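Local structure of luciferase-like enzymeAMP-CoA-ligase (Zophobas atratus, 4W8O) at residues I5-P13 with V352-I360; T56-K65 with E158-F169. The protein probably activates carboxylic acids with ATP as an AMP-forming CoA ligase, being a luciferase-like member of the ANL adenylating superfamily from a nonluminescent mealworm. All coordinates share one frame; numbering follows the deposited sequence.

In the fold
The two contacts lie far apart, with centres 41 Å from each other and nearest atoms about 23 Å apart, and they share no sheet. Contact 1 pairs the N-terminal strand 6-7 with strand 357-362, at one margin of the five-stranded antiparallel sheet, bringing together residues more than 330 positions apart. Contact 2 is nested within that loop: helix 48-64 meets the end of helix 156-159 and the chain after it, beside the eight-stranded mixed sheet that contains strand 143-147. Both sit well out from the centre of the chain: in this ANL enzyme contact 1 adds strand 6-7 to the five-stranded sheet, while contact 2 fastens a loop to a helix flanking another sheet.

Contact 1 of 2, residues I5-P13 with V352-I360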
loop_
_atom_site.group_PDB
_atom_site.type_symbol
_atom_site.label_atom_id
_atom_site.label_comp_id
_atom_site.label_asym_id
_atom_site.label_seq_id
_atom_site.Cartn_x
_atom_site.Cartn_y
_atom_site.Cartn_z
ATOM N N ILE A 5 -7.524 25.575 -7.825
ATOM C CA ILE A 5 -7.225 24.158 -7.778
ATOM C C ILE A 5 -5.777 24.011 -7.328
ATOM O O ILE A 5 -4.876 24.537 -7.974
ATOM C CB ILE A 5 -7.395 23.515 -9.171
ATOM C CG1 ILE A 5 -8.861 23.581 -9.610
ATOM C CG2 ILE A 5 -6.884 22.080 -9.169
ATOM C CD1 ILE A 5 -9.093 23.213 -11.061
ATOM N N LEU A 6 -5.556 23.310 -6.222
ATOM C CA LEU A 6 -4.204 23.092 -5.711
ATOM C C LEU A 6 -3.469 22.088 -6.603
ATOM O O LEU A 6 -4.033 21.065 -6.995
ATOM C CB LEU A 6 -4.253 22.566 -4.279
ATOM C CG LEU A 6 -5.044 23.385 -3.253
ATOM C CD1 LEU A 6 -5.145 22.629 -1.936
ATOM C CD2 LEU A 6 -4.417 24.758 -3.044
ATOM N N LYS A 7 -2.213 22.379 -6.910
ATOM C CA LYS A 7 -1.447 21.571 -7.836
ATOM C C LYS A 7 -0.105 21.248 -7.223
ATOM O O LYS A 7 0.637 22.151 -6.842
ATOM C CB LYS A 7 -1.248 22.316 -9.163
ATOM C CG LYS A 7 -0.480 21.508 -10.205
ATOM C CD LYS A 7 -0.263 22.264 -11.507
ATOM C CE LYS A 7 0.484 21.393 -12.513
ATOM N NZ LYS A 7 1.192 22.196 -13.548
ATOM N N GLY A 8 0.217 19.961 -7.145
ATOM C CA GLY A 8 1.496 19.530 -6.589
ATOM C C GLY A 8 2.651 19.807 -7.529
ATOM O O GLY A 8 2.443 20.151 -8.687
ATOM N N LYS A 9 3.872 19.643 -7.026
ATOM C CA LYS A 9 5.070 19.928 -7.802
ATOM C C LYS A 9 5.226 18.896 -8.905
ATOM O O LYS A 9 4.734 17.773 -8.788
ATOM C CB LYS A 9 6.316 19.924 -6.904
ATOM C CG LYS A 9 6.795 18.527 -6.524
ATOM C CD LYS A 9 8.048 18.539 -5.659
ATOM C CE LYS A 9 8.470 17.111 -5.343
ATOM N NZ LYS A 9 9.542 17.019 -4.319
ATOM N N GLU A 10 5.924 19.270 -9.969
ATOM C CA GLU A 10 6.147 18.356 -11.085
ATOM C C GLU A 10 7.283 17.382 -10.799
ATOM O O GLU A 10 8.162 17.645 -9.971
ATOM C CB GLU A 10 6.429 19.129 -12.384
ATOM C CG GLU A 10 5.176 19.638 -13.092
ATOM C CD GLU A 10 4.295 18.523 -13.653
ATOM O OE1 GLU A 10 3.153 18.822 -14.055
ATOM O OE2 GLU A 10 4.730 17.350 -13.704
ATOM N N PHE A 11 7.220 16.227 -11.460
ATOM C CA PHE A 11 8.366 15.331 -11.573
ATOM C C PHE A 11 8.294 14.657 -12.929
ATOM O O PHE A 11 7.270 14.720 -13.594
ATOM C CB PHE A 11 8.450 14.315 -10.414
ATOM C CG PHE A 11 7.321 13.299 -10.360
ATOM C CD1 PHE A 11 7.364 12.139 -11.118
ATOM C CD2 PHE A 11 6.247 13.481 -9.487
ATOM C CE1 PHE A 11 6.339 11.202 -11.041
ATOM C CE2 PHE A 11 5.221 12.551 -9.404
ATOM C CZ PHE A 11 5.268 11.404 -10.178
ATOM N N HIS A 12 9.393 14.042 -13.342
ATOM C CA HIS A 12 9.450 13.333 -14.609
ATOM C C HIS A 12 9.279 11.840 -14.325
ATOM O O HIS A 12 10.165 11.230 -13.733
ATOM C CB HIS A 12 10.786 13.596 -15.303
ATOM C CG HIS A 12 10.996 12.754 -16.520
ATOM N ND1 HIS A 12 10.481 13.089 -17.754
ATOM C CD2 HIS A 12 11.631 11.569 -16.685
ATOM C CE1 HIS A 12 10.803 12.155 -18.631
ATOM N NE2 HIS A 12 11.497 11.220 -18.006
ATOM N N PRO A 13 8.136 11.246 -14.722
ATOM C CA PRO A 13 7.957 9.827 -14.381
ATOM C C PRO A 13 8.943 8.915 -15.094
ATOM O O PRO A 13 9.143 9.056 -16.294
ATOM C CB PRO A 13 6.512 9.536 -14.827
ATOM C CG PRO A 13 5.834 10.869 -14.808
ATOM C CD PRO A 13 6.902 11.822 -15.284
ATOM N N VAL A 352 -0.735 19.170 -1.041
ATOM C CA VAL A 352 -1.010 18.234 -2.141
ATOM C C VAL A 352 0.264 17.559 -2.642
ATOM O O VAL A 352 1.316 18.182 -2.716
ATOM C CB VAL A 352 -1.718 18.929 -3.323
ATOM C CG1 VAL A 352 -1.978 17.942 -4.450
ATOM C CG2 VAL A 352 -3.041 19.538 -2.871
ATOM N N SER A 353 0.162 16.270 -2.954
ATOM C CA SER A 353 1.310 15.481 -3.393
ATOM C C SER A 353 1.733 15.842 -4.830
ATOM O O SER A 353 0.952 16.440 -5.577
ATOM C CB SER A 353 0.994 13.984 -3.269
ATOM O OG SER A 353 -0.290 13.702 -3.788
ATOM N N PRO A 354 2.973 15.482 -5.218
ATOM C CA PRO A 354 3.450 15.845 -6.563
ATOM C C PRO A 354 2.547 15.318 -7.672
ATOM O O PRO A 354 1.944 14.249 -7.527
ATOM C CB PRO A 354 4.842 15.195 -6.649
ATOM C CG PRO A 354 5.256 14.959 -5.244
ATOM C CD PRO A 354 4.002 14.761 -4.442
ATOM N N ARG A 355 2.442 16.096 -8.748
ATOM C CA ARG A 355 1.686 15.729 -9.941
ATOM C C ARG A 355 0.233 15.362 -9.648
ATOM O O ARG A 355 -0.362 14.552 -10.353
ATOM C CB ARG A 355 2.410 14.605 -10.702
ATOM C CG ARG A 355 3.552 15.125 -11.568
ATOM C CD ARG A 355 4.238 14.021 -12.356
ATOM N NE ARG A 355 3.344 13.358 -13.287
ATOM C CZ ARG A 355 3.138 13.715 -14.551
ATOM N NH1 ARG A 355 3.758 14.763 -15.088
ATOM N NH2 ARG A 355 2.292 13.008 -15.287
ATOM N N THR A 356 -0.334 15.985 -8.613
ATOM C CA THR A 356 -1.706 15.758 -8.190
ATOM C C THR A 356 -2.467 17.086 -8.191
ATOM O O THR A 356 -1.909 18.131 -7.822
ATOM C CB THR A 356 -1.741 15.156 -6.772
ATOM O OG1 THR A 356 -1.058 13.894 -6.769
ATOM C CG2 THR A 356 -3.169 14.962 -6.278
ATOM N N LEU A 357 -3.733 17.044 -8.616
ATOM C CA LEU A 357 -4.637 18.190 -8.491
ATOM C C LEU A 357 -5.663 17.923 -7.384
ATOM O O LEU A 357 -6.191 16.814 -7.281
ATOM C CB LEU A 357 -5.373 18.447 -9.806
ATOM C CG LEU A 357 -4.532 18.664 -11.065
ATOM C CD1 LEU A 357 -5.445 18.696 -12.281
ATOM C CD2 LEU A 357 -3.704 19.933 -10.976
ATOM N N LEU A 358 -5.947 18.942 -6.572
ATOM C CA LEU A 358 -6.962 18.839 -5.516
ATOM C C LEU A 358 -7.851 20.076 -5.499
ATOM O O LEU A 358 -7.357 21.209 -5.494
ATOM C CB LEU A 358 -6.300 18.648 -4.147
ATOM C CG LEU A 358 -7.250 18.338 -2.984
ATOM C CD1 LEU A 358 -6.556 17.455 -1.967
ATOM C CD2 LEU A 358 -7.786 19.595 -2.304
ATOM N N LYS A 359 -9.161 19.858 -5.505
ATOM C CA LYS A 359 -10.120 20.949 -5.429
ATOM C C LYS A 359 -11.174 20.674 -4.365
ATOM O O LYS A 359 -11.430 19.518 -4.012
ATOM C CB LYS A 359 -10.774 21.197 -6.797
ATOM C CG LYS A 359 -11.637 20.056 -7.314
ATOM C CD LYS A 359 -12.191 20.351 -8.702
ATOM C CE LYS A 359 -13.200 19.288 -9.113
ATOM N NZ LYS A 359 -13.780 19.498 -10.471
ATOM N N ILE A 360 -11.747 21.753 -3.840
ATOM C CA ILE A 360 -12.874 21.697 -2.908
ATOM C C ILE A 360 -14.096 22.214 -3.658
ATOM O O ILE A 360 -14.068 23.334 -4.169
ATOM C CB ILE A 360 -12.659 22.604 -1.678
ATOM C CG1 ILE A 360 -11.304 22.343 -1.018
ATOM C CG2 ILE A 360 -13.794 22.434 -0.671
ATOM C CD1 ILE A 360 -11.218 21.057 -0.245
HETATM O O HOH W 1 3.937 18.579 -4.275
#
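Phe11 CG stands between its backbone N and carbonyl carbon (chi1 66°), and Arg355 holds CG anti to its carbonyl carbon (chi1 -81°) with the chain extended to CD, which lies over the centre of the Phe11 ring, 3.4 Å from its centroid, in CH-pi contact. Pro354 CB meets the ring edge in plane, 3.6 Å from Phe11 CD2. A bend at chi3 then turns the Arg355 guanidinium so that Pro13 CG covers one face and NH1 reaches the syn lone pair of Glu10 OE2 at 3.1 Å in a salt bridge, the planes 64° apart. NH2 pairs with Asp382. A lysine in place of Arg355 lacks the flat group and would probably leave either Glu10 or Asp382 without its partner. Arg355 N also donates to Lys9 O (2.8 Å) from within the type II turn Ser353-Thr356. Gly8 N gives a nearly straight bond to Thr356 O (2.9 Å), and Gly8 CA lies against Ser353 O in a CA-H...O contact. Leu6 CB packs on Val352 CG2 at 3.6 Å, and Leu6 exchanges two backbone bonds with Leu358. This hydrogen-bonded pair, followed by the non-hydrogen-bonded pair Lys7-Leu357, makes strand 6-7 an antiparallel edge strand of the five-stranded sheet.

Contact 2 of 2, residues T56-K65 with E158-F169; sequences TRVALNLQKK and EMTLPCGDEKAF
Arg57, on helix 48-64, runs along the loop that follows helix 156-159, a helix-against-loop contact on the flank of the eight-stranded mixed sheet of the adenylate-forming fold. Its CB lies 3.8 Å from Thr160 O. CG passes the Glu166 carboxylate, and CD comes 3.4 Å from Thr160 O. The chain stays extended to NE, whose hydrogen points almost straight (178°) at Glu166 OE1, 2.8 Å away, in a salt bridge. OE1 lies in the guanidinium plane, but NE meets it from above the carboxylate plane, the two groups being turned 83° apart. Pro162 CB covers one guanidinium face, toward its rim.

One turn on, Asn61 ND2 takes the Met159 carbonyl at the end of helix 156-159, from above the carbonyl plane, and the Leu161 carbonyl of the loop, on a lone pair. The Met159 chain, bent at chi2 and chi3, folds back so that CE touches Leu62 CD2 at 3.5 Å and SD meets Lys65 CE, whose NZ pairs with Glu143. At the other end of the contact, the Phe169 ring is met obliquely by Thr56 CG2 and Ala59 CB, and Leu60 CD2 touches Phe169 CD1 at 3.6 Å.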
loop_
_atom_site.group_PDB
_atom_site.type_symbol
_atom_site.label_atom_id
_atom_site.label_comp_id
_atom_site.label_asym_id
_atom_site.label_seq_id
_atom_site.Cartn_x
_atom_site.Cartn_y
_atom_site.Cartn_z
ATOM N N THR A 56 11.243 -15.971 -9.396
ATOM C CA THR A 56 11.396 -16.474 -10.768
ATOM C C THR A 56 10.951 -17.940 -10.834
ATOM O O THR A 56 10.212 -18.332 -11.738
ATOM C CB THR A 56 12.840 -16.304 -11.274
ATOM O OG1 THR A 56 13.168 -14.906 -11.329
ATOM C CG2 THR A 56 13.020 -16.919 -12.663
ATOM N N ARG A 57 11.360 -18.727 -9.842
ATOM C CA ARG A 57 10.991 -20.140 -9.777
ATOM C C ARG A 57 9.497 -20.336 -9.574
ATOM O O ARG A 57 8.891 -21.183 -10.229
ATOM C CB ARG A 57 11.772 -20.850 -8.673
ATOM C CG ARG A 57 13.231 -21.059 -9.015
ATOM C CD ARG A 57 13.999 -21.556 -7.813
ATOM N NE ARG A 57 15.425 -21.658 -8.082
ATOM C CZ ARG A 57 16.327 -22.019 -7.175
ATOM N NH1 ARG A 57 15.960 -22.303 -5.932
ATOM N NH2 ARG A 57 17.607 -22.089 -7.513
ATOM N N VAL A 58 8.901 -19.542 -8.685
ATOM C CA VAL A 58 7.454 -19.576 -8.501
ATOM C C VAL A 58 6.731 -19.221 -9.800
ATOM O O VAL A 58 5.761 -19.885 -10.162
ATOM C CB VAL A 58 6.997 -18.655 -7.351
ATOM C CG1 VAL A 58 5.481 -18.568 -7.291
ATOM C CG2 VAL A 58 7.528 -19.162 -6.016
ATOM N N ALA A 59 7.209 -18.187 -10.496
ATOM C CA ALA A 59 6.606 -17.745 -11.762
ATOM C C ALA A 59 6.625 -18.833 -12.831
ATOM O O ALA A 59 5.616 -19.071 -13.507
ATOM C CB ALA A 59 7.311 -16.500 -12.286
ATOM N N LEU A 60 7.777 -19.479 -12.991
ATOM C CA LEU A 60 7.916 -20.553 -13.980
ATOM C C LEU A 60 6.953 -21.699 -13.674
ATOM O O LEU A 60 6.392 -22.291 -14.581
ATOM C CB LEU A 60 9.360 -21.068 -14.051
ATOM C CG LEU A 60 10.346 -20.116 -14.727
ATOM C CD1 LEU A 60 11.775 -20.528 -14.407
ATOM C CD2 LEU A 60 10.129 -20.076 -16.236
ATOM N N ASN A 61 6.746 -21.995 -12.396
ATOM C CA ASN A 61 5.785 -23.023 -12.021
ATOM C C ASN A 61 4.341 -22.560 -12.223
ATOM O O ASN A 61 3.504 -23.329 -12.689
ATOM C CB ASN A 61 6.033 -23.491 -10.584
ATOM C CG ASN A 61 7.262 -24.370 -10.472
ATOM O OD1 ASN A 61 7.491 -25.237 -11.321
ATOM N ND2 ASN A 61 8.063 -24.155 -9.432
ATOM N N LEU A 62 4.050 -21.306 -11.890
ATOM C CA LEU A 62 2.720 -20.738 -12.164
ATOM C C LEU A 62 2.375 -20.807 -13.662
ATOM O O LEU A 62 1.230 -21.058 -14.036
ATOM C CB LEU A 62 2.628 -19.292 -11.666
ATOM C CG LEU A 62 2.452 -19.082 -10.157
ATOM C CD1 LEU A 62 2.580 -17.606 -9.819
ATOM C CD2 LEU A 62 1.122 -19.625 -9.662
ATOM N N GLN A 63 3.386 -20.595 -14.494
ATOM C CA GLN A 63 3.251 -20.635 -15.942
ATOM C C GLN A 63 2.865 -22.040 -16.415
ATOM O O GLN A 63 1.999 -22.207 -17.275
ATOM C CB GLN A 63 4.581 -20.192 -16.565
ATOM C CG GLN A 63 4.543 -19.797 -18.027
ATOM C CD GLN A 63 5.845 -19.125 -18.448
ATOM O OE1 GLN A 63 6.923 -19.714 -18.341
ATOM N NE2 GLN A 63 5.754 -17.890 -18.909
ATOM N N LYS A 64 3.494 -23.049 -15.826
ATOM C CA LYS A 64 3.184 -24.438 -16.147
ATOM C C LYS A 64 1.762 -24.820 -15.722
ATOM O O LYS A 64 1.148 -25.690 -16.342
ATOM C CB LYS A 64 4.211 -25.380 -15.494
ATOM C CG LYS A 64 5.616 -25.238 -16.065
ATOM C CD LYS A 64 6.620 -26.127 -15.347
ATOM C CE LYS A 64 7.975 -26.057 -16.027
ATOM N NZ LYS A 64 9.030 -26.794 -15.282
ATOM N N LYS A 65 1.250 -24.169 -14.674
ATOM C CA LYS A 65 -0.140 -24.359 -14.240
ATOM C C LYS A 65 -1.154 -23.636 -15.128
ATOM O O LYS A 65 -2.356 -23.725 -14.885
ATOM C CB LYS A 65 -0.337 -23.880 -12.800
ATOM C CG LYS A 65 0.365 -24.691 -11.727
ATOM C CD LYS A 65 0.070 -24.050 -10.375
ATOM C CE LYS A 65 0.522 -24.914 -9.220
ATOM N NZ LYS A 65 -0.267 -26.158 -9.061
ATOM N N GLU A 158 6.577 -26.314 -2.729
ATOM C CA GLU A 158 6.525 -26.970 -4.041
ATOM C C GLU A 158 6.673 -25.979 -5.193
ATOM O O GLU A 158 7.329 -26.287 -6.193
ATOM C CB GLU A 158 5.216 -27.738 -4.214
ATOM C CG GLU A 158 5.201 -29.074 -3.498
ATOM C CD GLU A 158 3.803 -29.620 -3.256
ATOM O OE1 GLU A 158 2.817 -29.091 -3.814
ATOM O OE2 GLU A 158 3.700 -30.599 -2.496
ATOM N N MET A 159 6.055 -24.803 -5.058
ATOM C CA MET A 159 6.126 -23.765 -6.095
ATOM C C MET A 159 7.532 -23.159 -6.254
ATOM O O MET A 159 7.840 -22.596 -7.304
ATOM C CB MET A 159 5.107 -22.640 -5.821
ATOM C CG MET A 159 3.642 -23.043 -5.909
ATOM S SD MET A 159 3.170 -23.706 -7.526
ATOM C CE MET A 159 3.241 -22.216 -8.518
ATOM N N THR A 160 8.374 -23.267 -5.224
ATOM C CA THR A 160 9.746 -22.769 -5.292
ATOM C C THR A 160 10.723 -23.795 -5.879
ATOM O O THR A 160 11.917 -23.509 -5.978
ATOM C CB THR A 160 10.275 -22.337 -3.902
ATOM O OG1 THR A 160 10.303 -23.465 -3.016
ATOM C CG2 THR A 160 9.403 -21.237 -3.298
ATOM N N LEU A 161 10.237 -24.982 -6.254
ATOM C CA LEU A 161 11.109 -26.016 -6.814
ATOM C C LEU A 161 11.712 -25.517 -8.124
ATOM O O LEU A 161 10.970 -25.122 -9.026
ATOM C CB LEU A 161 10.344 -27.323 -7.075
ATOM C CG LEU A 161 9.822 -28.110 -5.864
ATOM C CD1 LEU A 161 8.920 -29.243 -6.338
ATOM C CD2 LEU A 161 10.950 -28.644 -4.985
ATOM N N PRO A 162 13.054 -25.524 -8.230
ATOM C CA PRO A 162 13.682 -25.040 -9.453
ATOM C C PRO A 162 13.394 -25.945 -10.643
ATOM O O PRO A 162 13.528 -27.158 -10.538
ATOM C CB PRO A 162 15.177 -25.060 -9.118
ATOM C CG PRO A 162 15.314 -26.054 -8.027
ATOM C CD PRO A 162 14.045 -25.975 -7.238
ATOM N N CYS A 163 12.971 -25.348 -11.750
ATOM C CA CYS A 163 12.810 -26.062 -13.011
ATOM C C CYS A 163 12.545 -25.066 -14.124
ATOM O O CYS A 163 11.970 -23.998 -13.899
ATOM C CB CYS A 163 11.675 -27.093 -12.953
ATOM S SG CYS A 163 11.311 -27.859 -14.557
ATOM N N GLY A 164 12.966 -25.429 -15.332
ATOM C CA GLY A 164 12.866 -24.544 -16.475
ATOM C C GLY A 164 14.106 -23.688 -16.581
ATOM O O GLY A 164 15.020 -23.780 -15.756
ATOM N N ASP A 165 14.132 -22.856 -17.610
ATOM C CA ASP A 165 15.264 -21.993 -17.869
ATOM C C ASP A 165 15.121 -20.741 -17.004
ATOM O O ASP A 165 14.569 -19.726 -17.433
ATOM C CB ASP A 165 15.318 -21.653 -19.362
ATOM C CG ASP A 165 16.652 -21.085 -19.786
ATOM O OD1 ASP A 165 17.378 -20.529 -18.927
ATOM O OD2 ASP A 165 16.969 -21.192 -20.990
ATOM N N GLU A 166 15.614 -20.836 -15.774
ATOM C CA GLU A 166 15.556 -19.726 -14.829
ATOM C C GLU A 166 16.362 -18.551 -15.347
ATOM O O GLU A 166 15.967 -17.395 -15.196
ATOM C CB GLU A 166 16.080 -20.155 -13.458
ATOM C CG GLU A 166 15.175 -21.151 -12.752
ATOM C CD GLU A 166 15.804 -21.749 -11.508
ATOM O OE1 GLU A 166 16.347 -20.999 -10.670
ATOM O OE2 GLU A 166 15.738 -22.985 -11.358
ATOM N N LYS A 167 17.478 -18.865 -15.988
ATOM C CA LYS A 167 18.394 -17.857 -16.489
ATOM C C LYS A 167 17.752 -17.006 -17.576
ATOM O O LYS A 167 17.954 -15.792 -17.617
ATOM C CB LYS A 167 19.651 -18.535 -17.034
ATOM C CG LYS A 167 20.854 -17.622 -17.102
ATOM C CD LYS A 167 22.084 -18.391 -17.552
ATOM C CE LYS A 167 23.343 -17.587 -17.303
ATOM N NZ LYS A 167 24.558 -18.396 -17.580
ATOM N N ALA A 168 16.969 -17.643 -18.442
ATOM C CA ALA A 168 16.356 -16.963 -19.577
ATOM C C ALA A 168 15.045 -16.265 -19.230
ATOM O O ALA A 168 14.585 -15.412 -19.990
ATOM C CB ALA A 168 16.133 -17.948 -20.714
ATOM N N PHE A 169 14.427 -16.620 -18.106
ATOM C CA PHE A 169 13.107 -16.080 -17.790
ATOM C C PHE A 169 13.109 -14.559 -17.765
ATOM O O PHE A 169 13.999 -13.931 -17.188
ATOM C CB PHE A 169 12.577 -16.607 -16.464
ATOM C CG PHE A 169 11.255 -16.008 -16.070
ATOM C CD1 PHE A 169 10.072 -16.484 -16.619
ATOM C CD2 PHE A 169 11.193 -14.957 -15.163
ATOM C CE1 PHE A 169 8.858 -15.932 -16.269
ATOM C CE2 PHE A 169 9.975 -14.399 -14.806
ATOM C CZ PHE A 169 8.809 -14.886 -15.359
HETATM O O HOH W 2 9.358 -24.717 -13.221
#